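Local coordinates for DUF411 domain-containing protein (Pseudomonas aeruginosa, PDB 6WIS) that binds copper in a cysteine-bridged tetranuclear cluster and probably contributes in this way to bacterial copper resistance, at residues 18-23 / 28-33; 40-45 / 63-68. One frame throughout, in Å; residues are numbered along the deposited sequence.

Contact 1 (18-23 / 28-33); sequences DWIKHL and FKVTDH. With ZN (zinc ion), chain J; ZN (zinc ion), chain L; ZN (zinc ion), chain K.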
loop_
_atom_site.group_PDB
_atom_site.type_symbol
_atom_site.label_atom_id
_atom_site.label_comp_id
_atom_site.label_asym_id
_atom_site.label_seq_id
_atom_site.Cartn_x
_atom_site.Cartn_y
_atom_site.Cartn_z
ATOM N N ASP A 18 -0.178 -2.583 -12.186
ATOM C CA ASP A 18 -0.247 -4.026 -11.976
ATOM C C ASP A 18 -0.794 -4.344 -10.586
ATOM O O ASP A 18 -1.638 -5.234 -10.429
ATOM C CB ASP A 18 1.161 -4.634 -12.179
ATOM C CG ASP A 18 1.172 -6.180 -12.193
ATOM O OD1 ASP A 18 0.148 -6.822 -12.436
ATOM O OD2 ASP A 18 2.235 -6.767 -11.977
ATOM N N TRP A 19 -0.325 -3.622 -9.564
ATOM C CA TRP A 19 -0.877 -3.804 -8.219
ATOM C C TRP A 19 -2.387 -3.547 -8.193
ATOM O O TRP A 19 -3.149 -4.304 -7.576
ATOM C CB TRP A 19 -0.147 -2.877 -7.257
ATOM C CG TRP A 19 -0.564 -2.929 -5.849
ATOM C CD1 TRP A 19 -0.283 -3.914 -4.947
ATOM C CD2 TRP A 19 -1.303 -1.923 -5.138
ATOM N NE1 TRP A 19 -0.811 -3.580 -3.704
ATOM C CE2 TRP A 19 -1.422 -2.355 -3.798
ATOM C CE3 TRP A 19 -1.859 -0.685 -5.502
ATOM C CZ2 TRP A 19 -2.074 -1.592 -2.822
ATOM C CZ3 TRP A 19 -2.510 0.077 -4.524
ATOM C CH2 TRP A 19 -2.622 -0.382 -3.207
ATOM N N ILE A 20 -2.840 -2.494 -8.880
ATOM C CA ILE A 20 -4.274 -2.236 -8.976
ATOM C C ILE A 20 -4.994 -3.439 -9.593
ATOM O O ILE A 20 -6.086 -3.823 -9.150
ATOM C CB ILE A 20 -4.511 -0.939 -9.767
ATOM C CG1 ILE A 20 -4.081 0.262 -8.918
ATOM C CG2 ILE A 20 -5.956 -0.842 -10.246
ATOM C CD1 ILE A 20 -4.129 1.607 -9.665
ATOM N N LYS A 21 -4.376 -4.087 -10.588
ATOM C CA LYS A 21 -5.045 -5.223 -11.224
ATOM C C LYS A 21 -5.124 -6.421 -10.288
ATOM O O LYS A 21 -6.129 -7.130 -10.289
ATOM C CB LYS A 21 -4.350 -5.573 -12.549
ATOM C CG LYS A 21 -4.706 -4.577 -13.662
ATOM C CD LYS A 21 -3.971 -4.809 -14.982
ATOM C CE LYS A 21 -4.426 -6.102 -15.648
ATOM N NZ LYS A 21 -3.920 -6.269 -17.047
ATOM N N HIS A 22 -4.109 -6.626 -9.440
ATOM C CA HIS A 22 -4.168 -7.672 -8.418
ATOM C C HIS A 22 -5.261 -7.399 -7.387
ATOM O O HIS A 22 -5.926 -8.333 -6.913
ATOM C CB HIS A 22 -2.809 -7.798 -7.705
ATOM C CG HIS A 22 -1.738 -8.438 -8.532
ATOM N ND1 HIS A 22 -1.245 -9.695 -8.265
ATOM C CD2 HIS A 22 -1.052 -7.988 -9.611
ATOM C CE1 HIS A 22 -0.303 -9.994 -9.139
ATOM N NE2 HIS A 22 -0.171 -8.980 -9.971
ATOM N N LEU A 23 -5.430 -6.134 -6.989
ATOM C CA LEU A 23 -6.510 -5.791 -6.068
ATOM C C LEU A 23 -7.867 -6.072 -6.691
ATOM O O LEU A 23 -8.750 -6.643 -6.042
ATOM C CB LEU A 23 -6.424 -4.316 -5.642
ATOM C CG LEU A 23 -5.187 -3.882 -4.848
ATOM C CD1 LEU A 23 -5.335 -2.441 -4.410
ATOM C CD2 LEU A 23 -4.963 -4.782 -3.645
ATOM N N PHE A 28 -11.518 -5.935 -4.888
ATOM C CA PHE A 28 -11.571 -4.511 -4.564
ATOM C C PHE A 28 -12.126 -3.715 -5.739
ATOM O O PHE A 28 -11.737 -3.920 -6.895
ATOM C CB PHE A 28 -10.186 -3.967 -4.225
ATOM C CG PHE A 28 -9.644 -4.410 -2.894
ATOM C CD1 PHE A 28 -9.163 -5.693 -2.713
ATOM C CD2 PHE A 28 -9.549 -3.517 -1.846
ATOM C CE1 PHE A 28 -8.633 -6.081 -1.509
ATOM C CE2 PHE A 28 -9.037 -3.906 -0.630
ATOM C CZ PHE A 28 -8.573 -5.197 -0.463
ATOM N N LYS A 29 -13.018 -2.779 -5.439
ATOM C CA LYS A 29 -13.317 -1.700 -6.373
ATOM C C LYS A 29 -12.247 -0.612 -6.221
ATOM O O LYS A 29 -12.018 -0.112 -5.111
ATOM C CB LYS A 29 -14.714 -1.154 -6.097
ATOM C CG LYS A 29 -15.071 0.084 -6.898
ATOM N N VAL A 30 -11.571 -0.264 -7.315
ATOM C CA VAL A 30 -10.432 0.652 -7.281
ATOM C C VAL A 30 -10.775 1.890 -8.098
ATOM O O VAL A 30 -11.235 1.776 -9.241
ATOM C CB VAL A 30 -9.145 -0.018 -7.817
ATOM C CG1 VAL A 30 -7.923 0.899 -7.632
ATOM C CG2 VAL A 30 -8.892 -1.364 -7.114
ATOM N N THR A 31 -10.547 3.064 -7.524
ATOM C CA THR A 31 -10.466 4.298 -8.297
ATOM C C THR A 31 -9.055 4.857 -8.182
ATOM O O THR A 31 -8.412 4.735 -7.133
ATOM C CB THR A 31 -11.474 5.340 -7.801
ATOM O OG1 THR A 31 -11.229 5.601 -6.426
ATOM C CG2 THR A 31 -12.911 4.847 -7.960
ATOM N N ASP A 32 -8.560 5.474 -9.253
ATOM C CA ASP A 32 -7.171 5.913 -9.199
ATOM C C ASP A 32 -6.910 7.070 -10.149
ATOM O O ASP A 32 -7.628 7.280 -11.124
ATOM C CB ASP A 32 -6.198 4.778 -9.535
ATOM C CG ASP A 32 -6.362 4.269 -10.951
ATOM O OD1 ASP A 32 -7.432 3.678 -11.235
ATOM O OD2 ASP A 32 -5.425 4.462 -11.774
ATOM N N HIS A 33 -5.811 7.764 -9.885
ATOM C CA HIS A 33 -5.311 8.791 -10.786
ATOM C C HIS A 33 -3.823 8.942 -10.560
ATOM O O HIS A 33 -3.309 8.665 -9.475
ATOM C CB HIS A 33 -5.988 10.130 -10.534
ATOM C CG HIS A 33 -5.961 10.509 -9.096
ATOM N ND1 HIS A 33 -6.816 9.949 -8.173
ATOM C CD2 HIS A 33 -5.135 11.323 -8.400
ATOM C CE1 HIS A 33 -6.545 10.434 -6.976
ATOM N NE2 HIS A 33 -5.530 11.272 -7.087
HETATM ZN ZN ZN J . 1.082 -8.724 -11.538
HETATM ZN ZN ZN L . -7.256 3.285 -13.600
HETATM ZN ZN ZN K . -4.180 12.127 -5.602
#
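Ile20 and Leu23 of helix 14-24 lie against Val30 and its neighbours on strand 29-34, the closing half of a beta-alpha-beta unit that began with strand 4-9. The chain reverses between the two elements; segments 18-23 and 29-33 run nearly antiparallel, at 156°, their axes approaching to 8.7 Å. Ile20 meets the strand with two branches. Its CG2 crosses to Val30 CG1 at 3.7 Å, while CD1, at the end of an extended chain (chi2 174°), reaches over to the carboxylate carbon CG of Asp32, also at 3.7 Å. One turn on, Leu23 CB lies against the other Val30 methyl, CG2, and packs on Phe28 CB at 4.0 Å; its CD2 rests over one face of the Phe28 ring. The turn itself is closed by Phe28 N donating to Leu23 O at 3.1 Å, the donor standing above the carbonyl plane.

Outward from this apolar seam, Val30 also packs on Ile5 and Val7 of strand 4-9, and Leu23 and Phe28 share Ile73 of helix 70-77. Asp32 turns its polar end elsewhere: OD2 makes a salt bridge with Arg9, and OD1 binds a zinc ion at 2.4 Å. The helix face carrying Asp18 and His22 holds another zinc ion, with Glu98 completing the protein ligands. Asp18 grips this metal with both carboxylate oxygens, and His22 NE2 binds it at 2.0 Å, the ring's edge meeting Asp18 O in plane.

Contact 2 (40-45 / 63-68); sequences AVKSRL and FVEGHV. With CU (copper (II) ion), chain D.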
loop_
_atom_site.group_PDB
_atom_site.type_symbol
_atom_site.label_atom_id
_atom_site.label_comp_id
_atom_site.label_asym_id
_atom_site.label_seq_id
_atom_site.Cartn_x
_atom_site.Cartn_y
_atom_site.Cartn_z
ATOM N N ALA A 40 2.295 16.226 -0.683
ATOM C CA ALA A 40 1.103 16.626 0.062
ATOM C C ALA A 40 0.250 15.417 0.427
ATOM O O ALA A 40 -0.272 15.328 1.546
ATOM C CB ALA A 40 0.270 17.622 -0.747
ATOM N N VAL A 41 0.078 14.481 -0.515
ATOM C CA VAL A 41 -0.789 13.336 -0.251
ATOM C C VAL A 41 -0.218 12.511 0.893
ATOM O O VAL A 41 -0.917 12.168 1.849
ATOM C CB VAL A 41 -0.978 12.481 -1.522
ATOM C CG1 VAL A 41 -1.685 11.172 -1.160
ATOM C CG2 VAL A 41 -1.780 13.236 -2.578
ATOM N N LYS A 42 1.079 12.228 0.839
ATOM C CA LYS A 42 1.661 11.347 1.834
ATOM C C LYS A 42 1.733 12.034 3.191
ATOM O O LYS A 42 1.419 11.422 4.224
ATOM C CB LYS A 42 3.051 10.891 1.384
ATOM C CG LYS A 42 3.046 9.860 0.232
ATOM C CD LYS A 42 4.454 9.281 0.069
ATOM C CE LYS A 42 4.693 8.851 -1.376
ATOM N NZ LYS A 42 3.605 7.929 -1.863
ATOM N N SER A 43 2.124 13.313 3.209
ATOM C CA SER A 43 2.251 13.996 4.493
ATOM C C SER A 43 0.893 14.231 5.135
ATOM O O SER A 43 0.774 14.158 6.357
ATOM C CB SER A 43 3.001 15.316 4.334
ATOM O OG SER A 43 2.155 16.273 3.752
ATOM N N ARG A 44 -0.153 14.470 4.342
ATOM C CA ARG A 44 -1.466 14.644 4.950
ATOM C C ARG A 44 -1.999 13.342 5.532
ATOM O O ARG A 44 -2.735 13.367 6.524
ATOM C CB ARG A 44 -2.445 15.218 3.937
ATOM C CG ARG A 44 -2.234 16.713 3.737
ATOM C CD ARG A 44 -3.045 17.254 2.570
ATOM N NE ARG A 44 -2.574 18.592 2.206
ATOM C CZ ARG A 44 -3.227 19.429 1.407
ATOM N NH1 ARG A 44 -4.390 19.088 0.883
ATOM N NH2 ARG A 44 -2.710 20.610 1.139
ATOM N N LEU A 45 -1.646 12.202 4.938
ATOM C CA LEU A 45 -2.097 10.920 5.455
ATOM C C LEU A 45 -1.230 10.416 6.597
ATOM O O LEU A 45 -1.613 9.453 7.267
ATOM C CB LEU A 45 -2.126 9.894 4.311
ATOM C CG LEU A 45 -3.258 10.079 3.293
ATOM C CD1 LEU A 45 -2.962 9.338 2.013
ATOM C CD2 LEU A 45 -4.575 9.569 3.882
ATOM N N PHE A 63 -4.274 4.548 5.340
ATOM C CA PHE A 63 -3.420 4.585 4.153
ATOM C C PHE A 63 -2.785 3.220 3.886
ATOM O O PHE A 63 -2.543 2.429 4.798
ATOM C CB PHE A 63 -2.327 5.670 4.251
ATOM C CG PHE A 63 -1.268 5.432 5.317
ATOM C CD1 PHE A 63 -0.239 4.520 5.118
ATOM C CD2 PHE A 63 -1.266 6.197 6.480
ATOM C CE1 PHE A 63 0.726 4.331 6.077
ATOM C CE2 PHE A 63 -0.297 6.026 7.436
ATOM C CZ PHE A 63 0.700 5.096 7.242
ATOM N N VAL A 64 -2.514 2.963 2.611
ATOM C CA VAL A 64 -1.924 1.714 2.130
ATOM C C VAL A 64 -0.769 2.170 1.251
ATOM O O VAL A 64 -0.990 2.651 0.139
ATOM C CB VAL A 64 -2.920 0.860 1.333
ATOM C CG1 VAL A 64 -2.233 -0.406 0.783
ATOM C CG2 VAL A 64 -4.180 0.487 2.213
ATOM N N GLU A 65 0.449 2.105 1.771
ATOM C CA GLU A 65 1.610 2.673 1.100
ATOM C C GLU A 65 2.348 1.557 0.376
ATOM O O GLU A 65 2.834 0.616 1.009
ATOM C CB GLU A 65 2.530 3.373 2.103
ATOM C CG GLU A 65 3.727 4.076 1.468
ATOM C CD GLU A 65 3.326 5.295 0.638
ATOM O OE1 GLU A 65 2.153 5.705 0.763
ATOM O OE2 GLU A 65 4.171 5.845 -0.133
ATOM N N GLY A 66 2.413 1.645 -0.938
ATOM C CA GLY A 66 3.184 0.655 -1.665
ATOM C C GLY A 66 2.466 -0.665 -1.928
ATOM O O GLY A 66 1.231 -0.800 -1.870
ATOM N N HIS A 67 3.281 -1.661 -2.259
ATOM C CA HIS A 67 2.794 -2.933 -2.793
ATOM C C HIS A 67 2.362 -3.891 -1.674
ATOM O O HIS A 67 2.882 -4.995 -1.521
ATOM C CB HIS A 67 3.872 -3.524 -3.694
ATOM C CG HIS A 67 4.055 -2.752 -4.968
ATOM N ND1 HIS A 67 3.385 -3.072 -6.131
ATOM C CD2 HIS A 67 4.774 -1.642 -5.245
ATOM C CE1 HIS A 67 3.692 -2.197 -7.072
ATOM N NE2 HIS A 67 4.530 -1.314 -6.563
ATOM N N VAL A 68 1.372 -3.446 -0.896
ATOM C CA VAL A 68 0.799 -4.269 0.185
ATOM C C VAL A 68 -0.085 -5.356 -0.419
ATOM O O VAL A 68 -0.970 -5.043 -1.236
ATOM C CB VAL A 68 -0.016 -3.403 1.147
ATOM C CG1 VAL A 68 -0.562 -4.280 2.293
ATOM C CG2 VAL A 68 0.816 -2.205 1.714
HETATM CU CU CU D . 5.284 0.268 -7.733
#
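Helix 38-45 lies beside strand 62-65 of the mixed sheet, and a salt bridge between Lys42 and the buried Glu65 and a leucine-phenylalanine contact join them. Lys42 reaches the strand with its long side chain: two extended torsions, chi2 and chi3, carry it outward and a bend at chi4 (-53°) brings NZ to Glu65 OE2 at 2.8 Å. The two side chains cross at about a right angle, and OE2 accepts through its syn lone pair, on the side of its partner oxygen. Lys42 CE follows at 3.3 Å from the same OE2, so the aliphatic end of the lysine also lies against the carboxylate.

The buried carboxylate has further partners. Ser53 N donates to OE2, and Thr56 OG1 is hydrogen-bonded to both OE1 and Lys42 NZ, a network that would hold the glutamate in a fixed rotation and probably favour its charged form.

Further along the segment, Leu45 CB packs on Phe63 CB at 4.2 Å, while Leu45 O approaches Phe63 CD2 obliquely at 3.4 Å. Beyond the strand, the chain makes an inverse gamma turn centred on His67, whose NE2 binds copper at 2.1 Å alongside Cys15 and Cys54, a thiolate-imidazole site within the cysteine-bridged copper cluster of CopG.

In the fold
Contacts 1 and 2 follow one another along the chain, since strand 29-34 leads into helix 38-45, and both reach the same mixed sheet. Their centres are 15 Å apart, yet they touch through Trp19, a residue of helix 14-24 that takes no part in the packing on strand 29-34. Trp19 NE1 lies 2.9 Å from Val68 O, a probable hydrogen bond, and Trp19 CB packs 3.7 Å from ND1 of His67. The Trp19 ring also meets His67 edge-to-face and stacks on His55, another copper ligand. Segment 18-23 thereby borders the copper cluster, while its Asp18 and His22 serve a separate zinc site.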